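Local coordinates for hypothetical protein SPy2152 (Streptococcus pyogenes, PDB 2FU2) that probably acts as a bacteriocin immunity protein, protecting the bacterium that makes it from a bacteriocin-like peptide, at residues A[14-20]-A[66-72]; A[50-55]-A[72-77]. Residues are numbered along the deposited sequence.

Contact 1 (A[14-20]-A[66-72]); sequences VYSEQVI and PKSIFDL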
loop_
_atom_site.group_PDB
_atom_site.type_symbol
_atom_site.label_atom_id
_atom_site.label_comp_id
_atom_site.label_asym_id
_atom_site.label_seq_id
_atom_site.Cartn_x
_atom_site.Cartn_y
_atom_site.Cartn_z
ATOM N N VAL A 14 -4.295 0.662 -5.216
ATOM C CA VAL A 14 -3.030 -0.010 -5.564
ATOM C C VAL A 14 -3.216 -1.517 -5.921
ATOM O O VAL A 14 -2.770 -2.001 -7.000
ATOM C CB VAL A 14 -1.988 0.137 -4.422
ATOM C CG1 VAL A 14 -0.827 -0.786 -4.644
ATOM C CG2 VAL A 14 -1.532 1.608 -4.309
ATOM N N TYR A 15 -3.883 -2.241 -5.037
ATOM C CA TYR A 15 -4.216 -3.653 -5.293
ATOM C C TYR A 15 -4.837 -3.888 -6.686
ATOM O O TYR A 15 -4.422 -4.770 -7.375
ATOM C CB TYR A 15 -5.129 -4.173 -4.168
ATOM C CG TYR A 15 -5.639 -5.577 -4.352
ATOM C CD1 TYR A 15 -4.901 -6.660 -3.909
ATOM C CD2 TYR A 15 -6.907 -5.800 -4.892
ATOM C CE1 TYR A 15 -5.336 -7.924 -4.103
ATOM C CE2 TYR A 15 -7.399 -7.084 -5.058
ATOM C CZ TYR A 15 -6.603 -8.153 -4.663
ATOM O OH TYR A 15 -7.069 -9.436 -4.834
ATOM N N SER A 16 -5.833 -3.084 -7.080
ATOM C CA SER A 16 -6.485 -3.263 -8.369
ATOM C C SER A 16 -5.566 -3.019 -9.583
ATOM O O SER A 16 -6.016 -3.268 -10.690
ATOM C CB SER A 16 -7.743 -2.359 -8.497
ATOM O OG SER A 16 -7.348 -0.965 -8.547
ATOM N N GLU A 17 -4.318 -2.529 -9.386
ATOM C CA GLU A 17 -3.457 -2.139 -10.492
ATOM C C GLU A 17 -2.960 -3.382 -11.217
ATOM O O GLU A 17 -2.415 -4.290 -10.573
ATOM C CB GLU A 17 -2.232 -1.353 -9.987
ATOM C CG GLU A 17 -2.520 0.078 -9.573
ATOM C CD GLU A 17 -2.790 1.005 -10.765
ATOM O OE1 GLU A 17 -2.423 0.712 -11.933
ATOM O OE2 GLU A 17 -3.356 2.069 -10.528
ATOM N N GLN A 18 -3.084 -3.396 -12.550
ATOM C CA GLN A 18 -2.621 -4.539 -13.388
ATOM C C GLN A 18 -1.184 -4.948 -13.072
ATOM O O GLN A 18 -0.914 -6.140 -12.947
ATOM C CB GLN A 18 -2.846 -4.317 -14.908
ATOM C CG GLN A 18 -4.271 -4.770 -15.437
ATOM C CD GLN A 18 -4.675 -4.174 -16.829
ATOM O OE1 GLN A 18 -4.296 -4.698 -17.913
ATOM N NE2 GLN A 18 -5.464 -3.089 -16.800
ATOM N N VAL A 19 -0.279 -3.973 -12.885
ATOM C CA VAL A 19 1.122 -4.282 -12.535
ATOM C C VAL A 19 1.282 -4.897 -11.134
ATOM O O VAL A 19 2.200 -5.700 -10.914
ATOM C CB VAL A 19 2.123 -3.084 -12.757
ATOM C CG1 VAL A 19 2.102 -2.580 -14.210
ATOM C CG2 VAL A 19 1.860 -1.932 -11.810
ATOM N N ILE A 20 0.406 -4.565 -10.195
ATOM C CA ILE A 20 0.403 -5.244 -8.898
ATOM C C ILE A 20 -0.259 -6.603 -9.021
ATOM O O ILE A 20 0.247 -7.579 -8.438
ATOM C CB ILE A 20 -0.335 -4.452 -7.826
ATOM C CG1 ILE A 20 0.385 -3.129 -7.581
ATOM C CG2 ILE A 20 -0.521 -5.274 -6.533
ATOM C CD1 ILE A 20 1.606 -3.282 -6.704
ATOM N N PRO A 66 2.664 3.419 -10.891
ATOM C CA PRO A 66 1.422 4.151 -11.162
ATOM C C PRO A 66 1.150 5.213 -10.071
ATOM O O PRO A 66 1.663 5.072 -8.932
ATOM C CB PRO A 66 0.378 3.047 -11.121
ATOM C CG PRO A 66 1.142 1.783 -11.367
ATOM C CD PRO A 66 2.445 1.969 -10.735
ATOM N N LYS A 67 0.354 6.239 -10.397
ATOM C CA LYS A 67 0.051 7.318 -9.469
ATOM C C LYS A 67 -0.420 6.780 -8.117
ATOM O O LYS A 67 -0.024 7.301 -7.066
ATOM C CB LYS A 67 -0.991 8.305 -10.058
ATOM C CG LYS A 67 -1.409 9.530 -9.135
ATOM C CD LYS A 67 -1.938 10.838 -9.844
ATOM C CE LYS A 67 -3.131 10.616 -10.878
ATOM N NZ LYS A 67 -3.898 11.826 -11.551
ATOM N N SER A 68 -1.257 5.732 -8.153
ATOM C CA SER A 68 -1.871 5.218 -6.923
ATOM C C SER A 68 -0.837 4.787 -5.890
ATOM O O SER A 68 -1.043 4.898 -4.692
ATOM C CB SER A 68 -2.825 4.063 -7.237
ATOM O OG SER A 68 -2.153 2.986 -7.858
ATOM N N ILE A 69 0.294 4.325 -6.366
ATOM C CA ILE A 69 1.396 3.858 -5.503
ATOM C C ILE A 69 1.991 5.052 -4.795
ATOM O O ILE A 69 2.180 5.054 -3.574
ATOM C CB ILE A 69 2.410 3.093 -6.342
ATOM C CG1 ILE A 69 1.716 1.836 -6.916
ATOM C CG2 ILE A 69 3.711 2.778 -5.541
ATOM C CD1 ILE A 69 2.361 0.497 -6.585
ATOM N N PHE A 70 2.214 6.100 -5.553
ATOM C CA PHE A 70 2.683 7.337 -4.953
ATOM C C PHE A 70 1.663 7.986 -4.042
ATOM O O PHE A 70 2.044 8.574 -3.011
ATOM C CB PHE A 70 3.138 8.305 -6.023
ATOM C CG PHE A 70 4.469 7.923 -6.664
ATOM C CD1 PHE A 70 5.667 7.975 -5.928
ATOM C CD2 PHE A 70 4.519 7.501 -8.008
ATOM C CE1 PHE A 70 6.922 7.618 -6.548
ATOM C CE2 PHE A 70 5.735 7.175 -8.632
ATOM C CZ PHE A 70 6.934 7.222 -7.915
ATOM N N ASP A 71 0.381 7.920 -4.432
ATOM C CA ASP A 71 -0.689 8.383 -3.597
ATOM C C ASP A 71 -0.744 7.693 -2.207
ATOM O O ASP A 71 -0.656 8.358 -1.173
ATOM C CB ASP A 71 -2.024 8.176 -4.311
ATOM C CG ASP A 71 -2.271 9.179 -5.424
ATOM O OD1 ASP A 71 -1.492 10.145 -5.632
ATOM O OD2 ASP A 71 -3.281 8.965 -6.122
ATOM N N LEU A 72 -0.914 6.368 -2.198
ATOM C CA LEU A 72 -0.709 5.546 -1.021
ATOM C C LEU A 72 0.575 5.865 -0.272
ATOM O O LEU A 72 0.577 6.084 0.947
ATOM C CB LEU A 72 -0.689 4.045 -1.397
ATOM C CG LEU A 72 -0.474 3.070 -0.253
ATOM C CD1 LEU A 72 -1.462 3.320 0.950
ATOM C CD2 LEU A 72 -0.654 1.647 -0.785
HETATM O O HOH W 1 -2.499 4.736 -10.649
#
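Start with Glu17, because its side chain folds back to reach the beginning of helix 67-78. With chi1 and chi2 both m, the carboxylate curls toward residues 66-68. Ser68, in the p rotamer, donates a hydrogen bond from OG to Glu17 OE2 at 3.1 Å. The same OE2 takes a second bond from water 1 at 2.8 Å, and that water accepts from Ser68 N at 3.0 Å. Glu17 therefore holds both the hydroxyl and, through the water, the backbone NH of Ser68, at the start of the helix, where no preceding turn supplies a carbonyl.

Beside this polar patch the contact is greasy. Val14, in the t rotamer, sends CG1 to Ile69 CD1 (3.9 Å) and CG2 to Leu72 CD2 (3.6 Å), while its CG2 also lies 3.3 Å from Ser68 O. Ile69 points its CA-to-CB bond sideways, yet chi1 of m with a chi2 of -123°, between the usual wells, brings CD1 to Ile20 CD1 at 3.9 Å as well. Val19 CG2 rests on the ring of Pro66, 3.8 Å from CG, and Tyr57 of helix 44-60 backs Val19, Ile20 and Ile69. Glu17 and Pro66 are themselves N-cap residues of the short helix 18-21 and of helix 67-78. The arrangement is thus a helix-to-helix turn packed against the start of helix 67-78 in an all-helical bundle, consistent with the EntA immunity family.

Contact 2 (A[50-55]-A[72-77]); sequences IDSLIN and LSRLVK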
loop_
_atom_site.group_PDB
_atom_site.type_symbol
_atom_site.label_atom_id
_atom_site.label_comp_id
_atom_site.label_asym_id
_atom_site.label_seq_id
_atom_site.Cartn_x
_atom_site.Cartn_y
_atom_site.Cartn_z
ATOM N N ILE A 50 3.256 -0.908 5.723
ATOM C CA ILE A 50 2.884 -0.469 4.365
ATOM C C ILE A 50 3.971 0.440 3.793
ATOM O O ILE A 50 4.420 0.272 2.676
ATOM C CB ILE A 50 1.523 0.267 4.363
ATOM C CG1 ILE A 50 0.335 -0.658 4.788
ATOM C CG2 ILE A 50 1.241 0.953 2.949
ATOM C CD1 ILE A 50 -0.862 0.074 5.525
ATOM N N ASP A 51 4.439 1.382 4.585
ATOM C CA ASP A 51 5.557 2.232 4.152
ATOM C C ASP A 51 6.741 1.418 3.574
ATOM O O ASP A 51 7.178 1.700 2.430
ATOM C CB ASP A 51 6.011 3.157 5.275
ATOM C CG ASP A 51 6.870 4.286 4.784
ATOM O OD1 ASP A 51 6.560 4.880 3.752
ATOM O OD2 ASP A 51 7.874 4.590 5.433
ATOM N N SER A 52 7.202 0.416 4.336
ATOM C CA SER A 52 8.301 -0.420 3.923
ATOM C C SER A 52 7.969 -1.127 2.621
ATOM O O SER A 52 8.841 -1.190 1.741
ATOM C CB SER A 52 8.633 -1.484 4.970
ATOM O OG SER A 52 9.116 -0.902 6.193
ATOM N N LEU A 53 6.744 -1.677 2.511
ATOM C CA LEU A 53 6.356 -2.400 1.294
ATOM C C LEU A 53 6.309 -1.450 0.057
ATOM O O LEU A 53 6.862 -1.764 -1.001
ATOM C CB LEU A 53 5.028 -3.157 1.505
ATOM C CG LEU A 53 4.465 -3.926 0.321
ATOM C CD1 LEU A 53 5.342 -5.131 0.032
ATOM C CD2 LEU A 53 3.025 -4.363 0.517
ATOM N N ILE A 54 5.725 -0.261 0.217
ATOM C CA ILE A 54 5.641 0.705 -0.872
ATOM C C ILE A 54 6.998 1.305 -1.215
ATOM O O ILE A 54 7.331 1.418 -2.399
ATOM C CB ILE A 54 4.562 1.811 -0.603
ATOM C CG1 ILE A 54 3.184 1.185 -0.361
ATOM C CG2 ILE A 54 4.436 2.710 -1.812
ATOM C CD1 ILE A 54 2.614 0.439 -1.633
ATOM N N ASN A 55 7.813 1.639 -0.217
ATOM C CA ASN A 55 9.220 2.010 -0.541
ATOM C C ASN A 55 9.898 0.957 -1.411
ATOM O O ASN A 55 10.526 1.310 -2.426
ATOM C CB ASN A 55 10.059 2.265 0.696
ATOM C CG ASN A 55 9.557 3.417 1.464
ATOM O OD1 ASN A 55 8.750 4.207 0.958
ATOM N ND2 ASN A 55 10.021 3.556 2.685
ATOM N N LEU A 72 -0.914 6.368 -2.198
ATOM C CA LEU A 72 -0.709 5.546 -1.021
ATOM C C LEU A 72 0.575 5.865 -0.272
ATOM O O LEU A 72 0.577 6.084 0.947
ATOM C CB LEU A 72 -0.689 4.045 -1.397
ATOM C CG LEU A 72 -0.474 3.070 -0.253
ATOM C CD1 LEU A 72 -1.462 3.320 0.950
ATOM C CD2 LEU A 72 -0.654 1.647 -0.785
ATOM N N SER A 73 1.676 5.854 -0.955
ATOM C CA SER A 73 2.949 6.185 -0.254
ATOM C C SER A 73 2.836 7.486 0.553
ATOM O O SER A 73 3.244 7.535 1.692
ATOM C CB SER A 73 4.079 6.365 -1.249
ATOM O OG SER A 73 5.279 6.662 -0.573
ATOM N N ARG A 74 2.245 8.527 -0.073
ATOM C CA ARG A 74 2.097 9.809 0.507
ATOM C C ARG A 74 1.270 9.764 1.804
ATOM O O ARG A 74 1.638 10.347 2.841
ATOM C CB ARG A 74 1.439 10.732 -0.522
ATOM C CG ARG A 74 1.125 12.062 0.057
ATOM C CD ARG A 74 -0.087 12.688 -0.509
ATOM N NE ARG A 74 -0.222 13.990 0.121
ATOM C CZ ARG A 74 -0.949 14.974 -0.384
ATOM N NH1 ARG A 74 -1.597 14.780 -1.529
ATOM N NH2 ARG A 74 -1.013 16.139 0.239
ATOM N N LEU A 75 0.141 9.074 1.718
ATOM C CA LEU A 75 -0.743 8.925 2.826
ATOM C C LEU A 75 -0.122 8.252 4.055
ATOM O O LEU A 75 -0.362 8.711 5.175
ATOM C CB LEU A 75 -2.024 8.173 2.396
ATOM C CG LEU A 75 -2.930 8.881 1.384
ATOM C CD1 LEU A 75 -4.251 8.139 1.228
ATOM C CD2 LEU A 75 -3.225 10.306 1.829
ATOM N N VAL A 76 0.584 7.134 3.878
ATOM C CA VAL A 76 1.162 6.441 5.026
ATOM C C VAL A 76 2.400 7.165 5.494
ATOM O O VAL A 76 2.726 7.079 6.696
ATOM C CB VAL A 76 1.494 4.904 4.805
ATOM C CG1 VAL A 76 0.262 4.172 4.520
ATOM C CG2 VAL A 76 2.401 4.737 3.666
ATOM N N LYS A 77 3.091 7.888 4.604
ATOM C CA LYS A 77 4.173 8.792 5.117
ATOM C C LYS A 77 3.671 9.890 6.074
ATOM O O LYS A 77 4.319 10.194 7.059
ATOM C CB LYS A 77 5.098 9.338 4.016
ATOM C CG LYS A 77 6.210 8.303 3.576
ATOM C CD LYS A 77 7.019 8.697 2.295
ATOM C CE LYS A 77 7.640 7.462 1.621
ATOM N NZ LYS A 77 8.403 6.644 2.625
HETATM O O HOH W 2 6.107 4.691 1.073
#
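Lys77 reaches out from its helix across to the facing one, placing NZ between two acceptors. It forms a salt bridge with Asp51, NZ to OD1 at 2.8 Å, and donates a further hydrogen bond from NZ to Asn55 OD1 at 3.0 Å. Asp51 and Asn55 are four residues apart, so they stand one turn above each other and can share one ammonium group. Water 2 sits in the same pocket, 2.7 Å from Asp51 OD1, from Asn55 OD1 and from Ser73 OG, and so brings the serine hydroxyl into the network.

Moving inward, the charge gives way to aliphatic packing. Val76 lies under the salt bridge, with CG1 3.7 Å from Ile50 CG2 and CG2 4.0 Å from the backbone N of Asp51. One turn back, Leu72 meets both isoleucines: CD1 is 4.1 Å from Ile50 CG2 and CD2 is 3.6 Å from Ile54 CD1. Ile54 CG2 also comes within 3.7 Å of Ser73 CB.

The two segments run roughly antiparallel, with 148° between their N-to-C directions and axes 9.5 Å apart at closest approach. Behind them, Ile50 reaches Leu33 of helix 24-40, and Leu72 reaches Ala10, Leu11 and Val14 of helix 4-15, so this helix pair closes against the other two long helices of the bundle.

How the contacts relate
Helix 67-78 serves both contacts, its first turns in contact 1 and its later turns in contact 2, and Leu72 belongs to each. At this junction Ile54 CG2 of contact 2 lies 3.7 Å from Ile69 O of contact 1. Both are largely buried with a polar margin, but the margins differ. Contact 1 uses a single carboxylate and a water near the start of the helix, beside a turn between helices; contact 2 is a helix-on-helix face with a charged lysine pairing across it and a water linking three side chains. Their segments alternate along the chain, and helix 67-78 packs against both the turn after helix 4-15 and helix 44-60.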